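Local atomic coordinates of cellulase IBT99 (PDB entry 6WBT), a protein that probably hydrolyses 6-phospho-alpha-glucosides using NAD and a manganese ion. Residues G13-P18 and N292-R297; P18-D23 and M83-V88; A50-E55 and K296-A301. One frame throughout, in Å; residues are numbered along the deposited sequence.

The three contacts sit on the same side of the chain's centre, around helix 17-25. Contact 1 sits at the corner of a triangle, about 10 Å from contact 2 and about 8 Å from contact 3, centre to centre; contacts 2 and 3 are about 13 Å apart. Contacts 1 and 2 share Pro18 and both touch NAD, while contacts 1 and 3 both use the start of helix 296-306. Along the chain, 13-18, 18-23, 50-55 and 83-88 belong to the Rossmann-like part, and 292-301 returns much later from the C-terminal family region. Contacts 1 and 2 bear on the cofactor, contact 1 also on the sugar phosphate, and contact 3 packs the helices beside them.

Contact 1: G13-P18 and N292-R297; sequences GSTYTP and NGREKR. With NAD (nicotinamide-adenine-dinucleotide), chain G; G6P (6-O-phosphono-alpha-D-glucopyranose), chain F.
Thr15 and Arg294 meet at about a right angle, and their polar ends lock together. Arg294 NE gives a hydrogen bond to Thr15 OG1 (2.7 Å, 160°), with the oxygen lying in the guanidinium plane. The same hydroxyl donates to NAD O1N at 2.8 Å, which the Thr15 backbone N also binds. On the same edge as NE, NH2 reaches NAD O2N, and its other side meets G6P O2P, each at 3.0 Å, so tying the cofactor diphosphate to the sugar phosphate. Tyr16 closes one face: its OH sits 3.2 Å above the plane, over the centre of the Arg294 guanidinium, with ring and guanidinium planes 25° apart. Arg294 CG is anti to the backbone N (chi1 -173°), and a bend at chi3 turns the head toward both phosphates. A leucine in place of Arg294 would probably leave both phosphate oxygens without their shared donor and the Thr15 hydroxyl without the N-H it accepts from.

Packing is looser away from the phosphates, where Thr15 CG2 only approaches Glu295 CA at 4.1 Å. The Glu295 carboxylate forms a salt bridge with Arg45, and Lys296 is exposed to solvent. Residues 13-18 form the diphosphate-binding turn that follows strand 5-10 and enters helix 17-25; Thr15 and Pro18 rest on Ile298 of helix 296-306, and Thr17 and Pro18 lean on helix 43-60.

Contact 2: P18-D23 and M83-V88; sequences PGIVKD and MAQMRV. With NAD (nicotinamide-adenine-dinucleotide), chain G.
Ile20 pushes its CD1 against the terminal methyl of Met83, a selenomethionine, so that the two chains meet tip to tip (Ile20 CD1 to Met83 CE, 3.8 Å). On Ile20, CG1 lies between the backbone N and the carbonyl carbon (chi1 76°), and the extended second torsion carries CD1 across to the strand. The same methyl comes within 3.7 Å of Gln85 OE1. That amide is fixed from beyond the contact, OE1 hydrogen-bonded to Tyr147 OH and NE2 to Gly11 O. Ile9 of strand 5-10 touches Ile20, Met83 and Gln85.

Farther along, the loop turns to NAD. Arg87 NE binds the bridging oxygen NAD O3 almost straight (3.0 Å, 168°), while Arg87 NH2 reaches NAD O2N at 2.9 Å and NAD O5D at 3.1 Å. The nicotinamide ribose lies over one guanidinium face, NAD C3D offset toward the rim. Glu110 forms a salt bridge with Arg87 NH1, and Met86 CB packs against the adenine, 3.7 Å from NAD C4A.

The chemistry therefore divides in two: a buried, mostly apolar contact, with the Gln85 amide satisfied by Tyr147 and Gly11, joins helix to strand, whereas the loop beyond it meets the diphosphate with a positive group that probably offsets part of its negative charge.

Contact 3: A50-E55 and K296-A301; sequences ALIVKE and KRIFKA
Ile52 and Ile298 supply the main apolar contact, their side chains crossing obliquely with Ile52 CD1 3.6 Å from Ile298 CG1. That methyl also faces Ala301, 4.1 Å from Ala301 CB, and thus enters the surface of helix 296-306 between residues one turn apart. It gets there because CG1 of Ile52 is anti to the carbonyl carbon (chi1 -46°) and the rest of the chain runs out extended. The backbones come nearest at Ile52 and Ala301, whose CA atoms are 7.3 Å apart. Within helix 296-306, Ile298 CG2 also lies over a face of the Phe299 ring, offset toward its rim.

Polar bonds stay inside each helix. Lys54 N bonds to Ala50 O in one and Lys300 N to Lys296 O in the other. Lys300 also folds back, its NZ meeting a lone pair of Arg297 O in the carbonyl plane at 3.1 Å. The union of the two helices is thus apolar packing, with the Ile52 methyl also lying against the Ile298 carbonyl oxygen.

Pro18 of helix 17-25 touches both Ile52 and Ile298, completing a three-helix junction. Leu313, Phe316 and Val311 of the loop that follows helix 296-306 pack on Ile52, Ile298 and Ala301 respectively, while Ala50, Val53 and Lys54 of helix 43-60 meet strand 66-69.

Contact 1: G13-P18 and N292-R297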
loop_
_atom_site.group_PDB
_atom_site.type_symbol
_atom_site.label_atom_id
_atom_site.label_comp_id
_atom_site.label_asym_id
_atom_site.label_seq_id
_atom_site.Cartn_x
_atom_site.Cartn_y
_atom_site.Cartn_z
ATOM N N GLY A 13 -35.363 -27.641 2.081
ATOM C CA GLY A 13 -36.161 -27.885 0.897
ATOM C C GLY A 13 -35.391 -27.675 -0.390
ATOM O O GLY A 13 -35.977 -27.345 -1.426
ATOM N N SER A 14 -34.076 -27.858 -0.333
ATOM C CA SER A 14 -33.212 -27.683 -1.489
ATOM C C SER A 14 -33.097 -28.988 -2.262
ATOM O O SER A 14 -33.262 -30.077 -1.705
ATOM C CB SER A 14 -31.819 -27.212 -1.063
ATOM O OG SER A 14 -30.905 -27.297 -2.141
ATOM N N THR A 15 -32.815 -28.869 -3.561
ATOM C CA THR A 15 -32.612 -30.052 -4.388
ATOM C C THR A 15 -31.306 -30.767 -4.061
ATOM O O THR A 15 -31.144 -31.936 -4.429
ATOM C CB THR A 15 -32.640 -29.674 -5.870
ATOM O OG1 THR A 15 -31.584 -28.747 -6.150
ATOM C CG2 THR A 15 -33.974 -29.038 -6.229
ATOM N N TYR A 16 -30.380 -30.097 -3.382
ATOM C CA TYR A 16 -29.127 -30.706 -2.963
ATOM C C TYR A 16 -29.187 -31.270 -1.550
ATOM O O TYR A 16 -28.189 -31.826 -1.080
ATOM C CB TYR A 16 -27.984 -29.688 -3.056
ATOM C CG TYR A 16 -27.755 -29.141 -4.446
ATOM C CD1 TYR A 16 -28.226 -27.885 -4.803
ATOM C CD2 TYR A 16 -27.067 -29.879 -5.400
ATOM C CE1 TYR A 16 -28.019 -27.379 -6.072
ATOM C CE2 TYR A 16 -26.855 -29.381 -6.673
ATOM C CZ TYR A 16 -27.333 -28.131 -7.002
ATOM O OH TYR A 16 -27.125 -27.630 -8.267
ATOM N N THR A 17 -30.323 -31.138 -0.865
ATOM C CA THR A 17 -30.422 -31.628 0.509
ATOM C C THR A 17 -30.267 -33.141 0.611
ATOM O O THR A 17 -29.470 -33.598 1.448
ATOM C CB THR A 17 -31.736 -31.148 1.138
ATOM O OG1 THR A 17 -31.768 -29.716 1.152
ATOM C CG2 THR A 17 -31.868 -31.667 2.562
ATOM N N PRO A 18 -30.964 -33.970 -0.180
ATOM C CA PRO A 18 -30.724 -35.421 -0.086
ATOM C C PRO A 18 -29.308 -35.823 -0.449
ATOM O O PRO A 18 -28.853 -36.889 -0.016
ATOM C CB PRO A 18 -31.741 -36.014 -1.073
ATOM C CG PRO A 18 -32.780 -34.965 -1.230
ATOM C CD PRO A 18 -32.047 -33.667 -1.133
ATOM N N ASN A 292 -37.657 -28.269 -14.815
ATOM C CA ASN A 292 -38.104 -29.465 -15.515
ATOM C C ASN A 292 -37.142 -30.635 -15.362
ATOM O O ASN A 292 -37.377 -31.691 -15.959
ATOM C CB ASN A 292 -38.304 -29.159 -17.002
ATOM C CG ASN A 292 -39.375 -28.115 -17.243
ATOM O OD1 ASN A 292 -40.289 -27.950 -16.436
ATOM N ND2 ASN A 292 -39.269 -27.405 -18.360
ATOM N N GLY A 293 -36.073 -30.478 -14.583
ATOM C CA GLY A 293 -35.091 -31.532 -14.433
ATOM C C GLY A 293 -34.800 -31.902 -12.993
ATOM O O GLY A 293 -35.378 -32.857 -12.464
ATOM N N ARG A 294 -33.904 -31.152 -12.346
ATOM C CA ARG A 294 -33.499 -31.498 -10.987
ATOM C C ARG A 294 -34.637 -31.290 -9.995
ATOM O O ARG A 294 -34.833 -32.108 -9.088
ATOM C CB ARG A 294 -32.270 -30.684 -10.578
ATOM C CG ARG A 294 -31.677 -31.104 -9.240
ATOM C CD ARG A 294 -30.362 -30.395 -8.936
ATOM N NE ARG A 294 -30.538 -28.969 -8.674
ATOM C CZ ARG A 294 -30.109 -28.000 -9.479
ATOM N NH1 ARG A 294 -29.469 -28.301 -10.601
ATOM N NH2 ARG A 294 -30.313 -26.730 -9.157
ATOM N N GLU A 295 -35.401 -30.206 -10.150
ATOM C CA GLU A 295 -36.522 -29.960 -9.247
ATOM C C GLU A 295 -37.686 -30.901 -9.538
ATOM O O GLU A 295 -38.387 -31.336 -8.617
ATOM C CB GLU A 295 -36.965 -28.500 -9.345
ATOM C CG GLU A 295 -38.316 -28.207 -8.705
ATOM C CD GLU A 295 -38.509 -26.737 -8.387
ATOM O OE1 GLU A 295 -37.853 -26.243 -7.446
ATOM O OE2 GLU A 295 -39.311 -26.076 -9.078
ATOM N N LYS A 296 -37.904 -31.231 -10.813
ATOM C CA LYS A 296 -38.984 -32.148 -11.162
ATOM C C LYS A 296 -38.722 -33.548 -10.620
ATOM O O LYS A 296 -39.635 -34.196 -10.093
ATOM C CB LYS A 296 -39.165 -32.184 -12.679
ATOM C CG LYS A 296 -39.998 -33.352 -13.179
ATOM C CD LYS A 296 -40.069 -33.369 -14.697
ATOM C CE LYS A 296 -40.699 -34.655 -15.205
ATOM N NZ LYS A 296 -40.783 -34.681 -16.691
ATOM N N ARG A 297 -37.483 -34.028 -10.727
ATOM C CA ARG A 297 -37.157 -35.382 -10.303
ATOM C C ARG A 297 -37.022 -35.530 -8.794
ATOM O O ARG A 297 -36.877 -36.660 -8.314
ATOM C CB ARG A 297 -35.862 -35.852 -10.973
ATOM C CG ARG A 297 -35.967 -36.036 -12.477
ATOM C CD ARG A 297 -34.717 -36.699 -13.033
ATOM N NE ARG A 297 -33.504 -35.964 -12.687
ATOM C CZ ARG A 297 -32.973 -35.005 -13.438
ATOM N NH1 ARG A 297 -33.548 -34.661 -14.582
ATOM N NH2 ARG A 297 -31.867 -34.388 -13.045
HETATM P PA NAD G . -33.948 -24.695 -4.348
HETATM O O1A NAD G . -34.690 -23.495 -4.833
HETATM O O2A NAD G . -34.306 -26.023 -4.927
HETATM O O5B NAD G . -34.058 -24.762 -2.747
HETATM C C5B NAD G . -33.640 -23.616 -1.954
HETATM C C4B NAD G . -34.298 -23.683 -0.597
HETATM O O4B NAD G . -33.935 -22.512 0.183
HETATM C C3B NAD G . -35.836 -23.720 -0.593
HETATM O O3B NAD G . -36.287 -24.766 0.258
HETATM C C2B NAD G . -36.211 -22.355 -0.006
HETATM O O2B NAD G . -37.485 -22.318 0.602
HETATM C C1B NAD G . -35.053 -22.155 0.960
HETATM N N9A NAD G . -34.895 -20.783 1.431
HETATM C C8A NAD G . -35.111 -19.636 0.710
HETATM N N7A NAD G . -34.899 -18.540 1.394
HETATM C C5A NAD G . -34.530 -18.989 2.654
HETATM C C6A NAD G . -34.179 -18.306 3.835
HETATM N N6A NAD G . -34.145 -16.981 3.940
HETATM N N1A NAD G . -33.866 -19.055 4.919
HETATM C C2A NAD G . -33.904 -20.389 4.806
HETATM N N3A NAD G . -34.217 -21.136 3.751
HETATM C C4A NAD G . -34.525 -20.371 2.691
HETATM O O3 NAD G . -32.377 -24.455 -4.560
HETATM P PN NAD G . -31.201 -25.400 -5.107
HETATM O O1N NAD G . -31.219 -26.685 -4.348
HETATM O O2N NAD G . -31.276 -25.452 -6.597
HETATM O O5D NAD G . -29.921 -24.543 -4.670
HETATM C C5D NAD G . -29.808 -24.161 -3.277
HETATM C C4D NAD G . -28.696 -23.153 -3.127
HETATM O O4D NAD G . -27.427 -23.815 -3.330
HETATM C C3D NAD G . -28.706 -21.993 -4.133
HETATM O O3D NAD G . -28.456 -20.769 -3.455
HETATM C C2D NAD G . -27.533 -22.376 -5.041
HETATM O O2D NAD G . -27.006 -21.308 -5.811
HETATM C C1D NAD G . -26.558 -22.924 -4.008
HETATM N N1N NAD G . -25.451 -23.706 -4.627
HETATM C C2N NAD G . -24.191 -23.174 -4.683
HETATM C C3N NAD G . -23.154 -23.875 -5.279
HETATM C C7N NAD G . -21.779 -23.257 -5.257
HETATM O O7N NAD G . -21.027 -23.423 -6.214
HETATM N N7N NAD G . -21.425 -22.581 -4.173
HETATM C C4N NAD G . -23.417 -25.116 -5.850
HETATM C C5N NAD G . -24.682 -25.656 -5.755
HETATM C C6N NAD G . -25.683 -24.938 -5.138
HETATM C C1 G6P F . -21.698 -25.265 -9.880
HETATM C C2 G6P F . -21.631 -23.775 -9.556
HETATM C C3 G6P F . -22.961 -23.272 -9.008
HETATM C C4 G6P F . -24.105 -23.686 -9.925
HETATM C C5 G6P F . -24.052 -25.193 -10.147
HETATM C C6 G6P F . -25.197 -25.698 -11.020
HETATM O O1 G6P F . -21.861 -26.010 -8.668
HETATM O O2 G6P F . -20.600 -23.540 -8.591
HETATM O O3 G6P F . -22.925 -21.846 -8.892
HETATM O O4 G6P F . -25.358 -23.325 -9.334
HETATM O O5 G6P F . -22.801 -25.529 -10.748
HETATM O O6 G6P F . -26.122 -24.651 -11.308
HETATM P P G6P F . -27.567 -25.010 -11.920
HETATM O O1P G6P F . -27.812 -23.931 -12.946
HETATM O O2P G6P F . -28.494 -24.981 -10.729
HETATM O O3P G6P F . -27.371 -26.388 -12.508
#

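Contact 2: P18-D23 and M83-V88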
loop_
_atom_site.group_PDB
_atom_site.type_symbol
_atom_site.label_atom_id
_atom_site.label_comp_id
_atom_site.label_asym_id
_atom_site.label_seq_id
_atom_site.Cartn_x
_atom_site.Cartn_y
_atom_site.Cartn_z
ATOM N N PRO A 18 -30.964 -33.970 -0.180
ATOM C CA PRO A 18 -30.724 -35.421 -0.086
ATOM C C PRO A 18 -29.308 -35.823 -0.449
ATOM O O PRO A 18 -28.853 -36.889 -0.016
ATOM C CB PRO A 18 -31.741 -36.014 -1.073
ATOM C CG PRO A 18 -32.780 -34.965 -1.230
ATOM C CD PRO A 18 -32.047 -33.667 -1.133
ATOM N N GLY A 19 -28.596 -35.007 -1.225
ATOM C CA GLY A 19 -27.235 -35.359 -1.595
ATOM C C GLY A 19 -26.255 -35.170 -0.453
ATOM O O GLY A 19 -25.476 -36.073 -0.132
ATOM N N ILE A 20 -26.282 -33.995 0.182
ATOM C CA ILE A 20 -25.329 -33.715 1.248
ATOM C C ILE A 20 -25.669 -34.464 2.529
ATOM O O ILE A 20 -24.785 -34.679 3.364
ATOM C CB ILE A 20 -25.236 -32.202 1.527
ATOM C CG1 ILE A 20 -26.452 -31.722 2.322
ATOM C CG2 ILE A 20 -25.106 -31.427 0.223
ATOM C CD1 ILE A 20 -26.243 -30.391 3.003
ATOM N N VAL A 21 -26.931 -34.863 2.714
ATOM C CA VAL A 21 -27.280 -35.690 3.866
ATOM C C VAL A 21 -26.586 -37.041 3.771
ATOM O O VAL A 21 -26.020 -37.537 4.753
ATOM C CB VAL A 21 -28.809 -35.844 3.977
ATOM C CG1 VAL A 21 -29.162 -36.981 4.921
ATOM C CG2 VAL A 21 -29.439 -34.550 4.458
ATOM N N LYS A 22 -26.606 -37.651 2.584
ATOM C CA LYS A 22 -25.918 -38.923 2.394
ATOM C C LYS A 22 -24.407 -38.749 2.479
ATOM O O LYS A 22 -23.709 -39.602 3.040
ATOM C CB LYS A 22 -26.321 -39.535 1.052
ATOM C CG LYS A 22 -25.974 -41.009 0.896
ATOM C CD LYS A 22 -24.645 -41.209 0.186
ATOM C CE LYS A 22 -24.331 -42.687 0.019
ATOM N NZ LYS A 22 -23.021 -42.906 -0.654
ATOM N N ASP A 23 -23.884 -37.649 1.931
ATOM C CA ASP A 23 -22.454 -37.385 2.033
ATOM C C ASP A 23 -22.037 -37.090 3.468
ATOM O O ASP A 23 -20.883 -37.334 3.840
ATOM C CB ASP A 23 -22.068 -36.227 1.113
ATOM C CG ASP A 23 -22.069 -36.623 -0.351
ATOM O OD1 ASP A 23 -21.373 -37.599 -0.704
ATOM O OD2 ASP A 23 -22.771 -35.968 -1.148
HETATM N N MSE A 83 -25.160 -25.670 7.809
HETATM C CA MSE A 83 -24.828 -25.725 6.392
HETATM C C MSE A 83 -25.901 -25.016 5.573
HETATM O O MSE A 83 -26.991 -25.547 5.362
HETATM C CB MSE A 83 -24.661 -27.175 5.932
HETATM C CG MSE A 83 -23.482 -27.888 6.579
HETATM SE SE MSE A 83 -23.203 -29.698 5.905
HETATM C CE MSE A 83 -24.863 -30.514 6.520
ATOM N N ALA A 84 -25.581 -23.807 5.118
ATOM C CA ALA A 84 -26.538 -22.954 4.429
ATOM C C ALA A 84 -26.573 -23.282 2.943
ATOM O O ALA A 84 -25.528 -23.341 2.286
ATOM C CB ALA A 84 -26.188 -21.480 4.635
ATOM N N GLN A 85 -27.776 -23.491 2.419
ATOM C CA GLN A 85 -27.969 -23.724 0.993
ATOM C C GLN A 85 -29.292 -23.094 0.560
ATOM O O GLN A 85 -30.105 -23.703 -0.137
ATOM C CB GLN A 85 -27.917 -25.216 0.668
ATOM C CG GLN A 85 -28.855 -26.080 1.496
ATOM C CD GLN A 85 -28.772 -27.545 1.122
ATOM O OE1 GLN A 85 -27.776 -27.998 0.557
ATOM N NE2 GLN A 85 -29.822 -28.296 1.432
HETATM N N MSE A 86 -29.517 -21.853 0.976
HETATM C CA MSE A 86 -30.752 -21.148 0.656
HETATM C C MSE A 86 -30.732 -20.603 -0.766
HETATM O O MSE A 86 -29.669 -20.369 -1.341
HETATM C CB MSE A 86 -30.985 -20.003 1.644
HETATM C CG MSE A 86 -29.986 -18.861 1.513
HETATM SE SE MSE A 86 -30.334 -17.386 2.739
HETATM C CE MSE A 86 -30.070 -18.326 4.426
ATOM N N ARG A 87 -31.923 -20.411 -1.330
ATOM C CA ARG A 87 -32.104 -19.745 -2.620
ATOM C C ARG A 87 -33.269 -18.778 -2.438
ATOM O O ARG A 87 -34.428 -19.145 -2.653
ATOM C CB ARG A 87 -32.361 -20.744 -3.746
ATOM C CG ARG A 87 -32.508 -20.095 -5.114
ATOM C CD ARG A 87 -32.917 -21.100 -6.177
ATOM N NE ARG A 87 -31.903 -22.127 -6.394
ATOM C CZ ARG A 87 -30.900 -22.016 -7.259
ATOM N NH1 ARG A 87 -30.773 -20.917 -7.992
ATOM N NH2 ARG A 87 -30.024 -23.002 -7.392
ATOM N N VAL A 88 -32.955 -17.548 -2.025
ATOM C CA VAL A 88 -33.993 -16.552 -1.791
ATOM C C VAL A 88 -34.739 -16.287 -3.088
ATOM O O VAL A 88 -34.134 -16.000 -4.129
ATOM C CB VAL A 88 -33.383 -15.265 -1.218
ATOM C CG1 VAL A 88 -34.475 -14.238 -0.957
ATOM C CG2 VAL A 88 -32.609 -15.566 0.057
HETATM P PA NAD G . -33.948 -24.695 -4.348
HETATM O O1A NAD G . -34.690 -23.495 -4.833
HETATM O O2A NAD G . -34.306 -26.023 -4.927
HETATM O O5B NAD G . -34.058 -24.762 -2.747
HETATM C C5B NAD G . -33.640 -23.616 -1.954
HETATM C C4B NAD G . -34.298 -23.683 -0.597
HETATM O O4B NAD G . -33.935 -22.512 0.183
HETATM C C3B NAD G . -35.836 -23.720 -0.593
HETATM O O3B NAD G . -36.287 -24.766 0.258
HETATM C C2B NAD G . -36.211 -22.355 -0.006
HETATM O O2B NAD G . -37.485 -22.318 0.602
HETATM C C1B NAD G . -35.053 -22.155 0.960
HETATM N N9A NAD G . -34.895 -20.783 1.431
HETATM C C8A NAD G . -35.111 -19.636 0.710
HETATM N N7A NAD G . -34.899 -18.540 1.394
HETATM C C5A NAD G . -34.530 -18.989 2.654
HETATM C C6A NAD G . -34.179 -18.306 3.835
HETATM N N6A NAD G . -34.145 -16.981 3.940
HETATM N N1A NAD G . -33.866 -19.055 4.919
HETATM C C2A NAD G . -33.904 -20.389 4.806
HETATM N N3A NAD G . -34.217 -21.136 3.751
HETATM C C4A NAD G . -34.525 -20.371 2.691
HETATM O O3 NAD G . -32.377 -24.455 -4.560
HETATM P PN NAD G . -31.201 -25.400 -5.107
HETATM O O1N NAD G . -31.219 -26.685 -4.348
HETATM O O2N NAD G . -31.276 -25.452 -6.597
HETATM O O5D NAD G . -29.921 -24.543 -4.670
HETATM C C5D NAD G . -29.808 -24.161 -3.277
HETATM C C4D NAD G . -28.696 -23.153 -3.127
HETATM O O4D NAD G . -27.427 -23.815 -3.330
HETATM C C3D NAD G . -28.706 -21.993 -4.133
HETATM O O3D NAD G . -28.456 -20.769 -3.455
HETATM C C2D NAD G . -27.533 -22.376 -5.041
HETATM O O2D NAD G . -27.006 -21.308 -5.811
HETATM C C1D NAD G . -26.558 -22.924 -4.008
HETATM N N1N NAD G . -25.451 -23.706 -4.627
HETATM C C2N NAD G . -24.191 -23.174 -4.683
HETATM C C3N NAD G . -23.154 -23.875 -5.279
HETATM C C7N NAD G . -21.779 -23.257 -5.257
HETATM O O7N NAD G . -21.027 -23.423 -6.214
HETATM N N7N NAD G . -21.425 -22.581 -4.173
HETATM C C4N NAD G . -23.417 -25.116 -5.850
HETATM C C5N NAD G . -24.682 -25.656 -5.755
HETATM C C6N NAD G . -25.683 -24.938 -5.138
#

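Contact 3: A50-E55 and K296-A301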
loop_
_atom_site.group_PDB
_atom_site.type_symbol
_atom_site.label_atom_id
_atom_site.label_comp_id
_atom_site.label_asym_id
_atom_site.label_seq_id
_atom_site.Cartn_x
_atom_site.Cartn_y
_atom_site.Cartn_z
ATOM N N ALA A 50 -38.035 -33.699 3.033
ATOM C CA ALA A 50 -37.777 -34.472 4.243
ATOM C C ALA A 50 -38.183 -35.930 4.075
ATOM O O ALA A 50 -37.605 -36.812 4.719
ATOM C CB ALA A 50 -38.509 -33.851 5.433
ATOM N N LEU A 51 -39.172 -36.201 3.221
ATOM C CA LEU A 51 -39.544 -37.582 2.930
ATOM C C LEU A 51 -38.383 -38.341 2.301
ATOM O O LEU A 51 -38.158 -39.518 2.606
ATOM C CB LEU A 51 -40.764 -37.615 2.012
ATOM C CG LEU A 51 -42.051 -36.999 2.561
ATOM C CD1 LEU A 51 -43.027 -36.721 1.431
ATOM C CD2 LEU A 51 -42.679 -37.910 3.602
ATOM N N ILE A 52 -37.632 -37.680 1.418
ATOM C CA ILE A 52 -36.475 -38.320 0.801
ATOM C C ILE A 52 -35.332 -38.427 1.799
ATOM O O ILE A 52 -34.606 -39.428 1.828
ATOM C CB ILE A 52 -36.053 -37.553 -0.462
ATOM C CG1 ILE A 52 -37.277 -37.218 -1.312
ATOM C CG2 ILE A 52 -35.056 -38.368 -1.272
ATOM C CD1 ILE A 52 -36.952 -36.390 -2.522
ATOM N N VAL A 53 -35.150 -37.398 2.633
ATOM C CA VAL A 53 -34.090 -37.427 3.636
ATOM C C VAL A 53 -34.313 -38.576 4.612
ATOM O O VAL A 53 -33.365 -39.263 5.012
ATOM C CB VAL A 53 -34.003 -36.072 4.363
ATOM C CG1 VAL A 53 -32.918 -36.106 5.428
ATOM C CG2 VAL A 53 -33.738 -34.953 3.367
ATOM N N LYS A 54 -35.569 -38.809 5.003
ATOM C CA LYS A 54 -35.876 -39.960 5.845
ATOM C C LYS A 54 -35.577 -41.265 5.119
ATOM O O LYS A 54 -35.100 -42.229 5.729
ATOM C CB LYS A 54 -37.339 -39.914 6.288
ATOM C CG LYS A 54 -37.668 -38.764 7.223
ATOM C CD LYS A 54 -39.167 -38.614 7.415
ATOM C CE LYS A 54 -39.493 -37.396 8.263
ATOM N NZ LYS A 54 -40.961 -37.178 8.383
ATOM N N GLU A 55 -35.849 -41.313 3.812
ATOM C CA GLU A 55 -35.534 -42.507 3.036
ATOM C C GLU A 55 -34.030 -42.688 2.878
ATOM O O GLU A 55 -33.545 -43.825 2.837
ATOM C CB GLU A 55 -36.210 -42.434 1.666
ATOM C CG GLU A 55 -36.537 -43.787 1.054
ATOM C CD GLU A 55 -37.629 -44.521 1.810
ATOM O OE1 GLU A 55 -37.619 -45.770 1.809
ATOM O OE2 GLU A 55 -38.494 -43.848 2.409
ATOM N N LYS A 296 -37.904 -31.231 -10.813
ATOM C CA LYS A 296 -38.984 -32.148 -11.162
ATOM C C LYS A 296 -38.722 -33.548 -10.620
ATOM O O LYS A 296 -39.635 -34.196 -10.093
ATOM C CB LYS A 296 -39.165 -32.184 -12.679
ATOM C CG LYS A 296 -39.998 -33.352 -13.179
ATOM C CD LYS A 296 -40.069 -33.369 -14.697
ATOM C CE LYS A 296 -40.699 -34.655 -15.205
ATOM N NZ LYS A 296 -40.783 -34.681 -16.691
ATOM N N ARG A 297 -37.483 -34.028 -10.727
ATOM C CA ARG A 297 -37.157 -35.382 -10.303
ATOM C C ARG A 297 -37.022 -35.530 -8.794
ATOM O O ARG A 297 -36.877 -36.660 -8.314
ATOM C CB ARG A 297 -35.862 -35.852 -10.973
ATOM C CG ARG A 297 -35.967 -36.036 -12.477
ATOM C CD ARG A 297 -34.717 -36.699 -13.033
ATOM N NE ARG A 297 -33.504 -35.964 -12.687
ATOM C CZ ARG A 297 -32.973 -35.005 -13.438
ATOM N NH1 ARG A 297 -33.548 -34.661 -14.582
ATOM N NH2 ARG A 297 -31.867 -34.388 -13.045
ATOM N N ILE A 298 -37.061 -34.437 -8.033
ATOM C CA ILE A 298 -36.915 -34.534 -6.585
ATOM C C ILE A 298 -38.287 -34.434 -5.930
ATOM O O ILE A 298 -38.495 -34.936 -4.820
ATOM C CB ILE A 298 -35.945 -33.468 -6.040
ATOM C CG1 ILE A 298 -35.494 -33.843 -4.627
ATOM C CG2 ILE A 298 -36.587 -32.088 -6.046
ATOM C CD1 ILE A 298 -34.157 -33.270 -4.239
ATOM N N PHE A 299 -39.237 -33.795 -6.610
ATOM C CA PHE A 299 -40.618 -33.803 -6.151
ATOM C C PHE A 299 -41.400 -34.987 -6.696
ATOM O O PHE A 299 -42.449 -35.333 -6.139
ATOM C CB PHE A 299 -41.313 -32.492 -6.533
ATOM C CG PHE A 299 -40.801 -31.298 -5.777
ATOM C CD1 PHE A 299 -40.192 -31.454 -4.543
ATOM C CD2 PHE A 299 -40.925 -30.022 -6.302
ATOM C CE1 PHE A 299 -39.717 -30.362 -3.844
ATOM C CE2 PHE A 299 -40.452 -28.924 -5.606
ATOM C CZ PHE A 299 -39.847 -29.095 -4.376
ATOM N N LYS A 300 -40.910 -35.610 -7.769
ATOM C CA LYS A 300 -41.462 -36.887 -8.211
ATOM C C LYS A 300 -41.121 -37.995 -7.223
ATOM O O LYS A 300 -41.971 -38.833 -6.902
ATOM C CB LYS A 300 -40.939 -37.216 -9.611
ATOM C CG LYS A 300 -41.125 -38.662 -10.067
ATOM C CD LYS A 300 -39.881 -39.506 -9.796
ATOM C CE LYS A 300 -38.611 -38.772 -10.185
ATOM N NZ LYS A 300 -37.400 -39.449 -9.644
ATOM N N ALA A 301 -39.878 -38.015 -6.734
ATOM C CA ALA A 301 -39.477 -39.028 -5.765
ATOM C C ALA A 301 -40.221 -38.871 -4.446
ATOM O O ALA A 301 -40.434 -39.859 -3.735
ATOM C CB ALA A 301 -37.967 -38.969 -5.537
#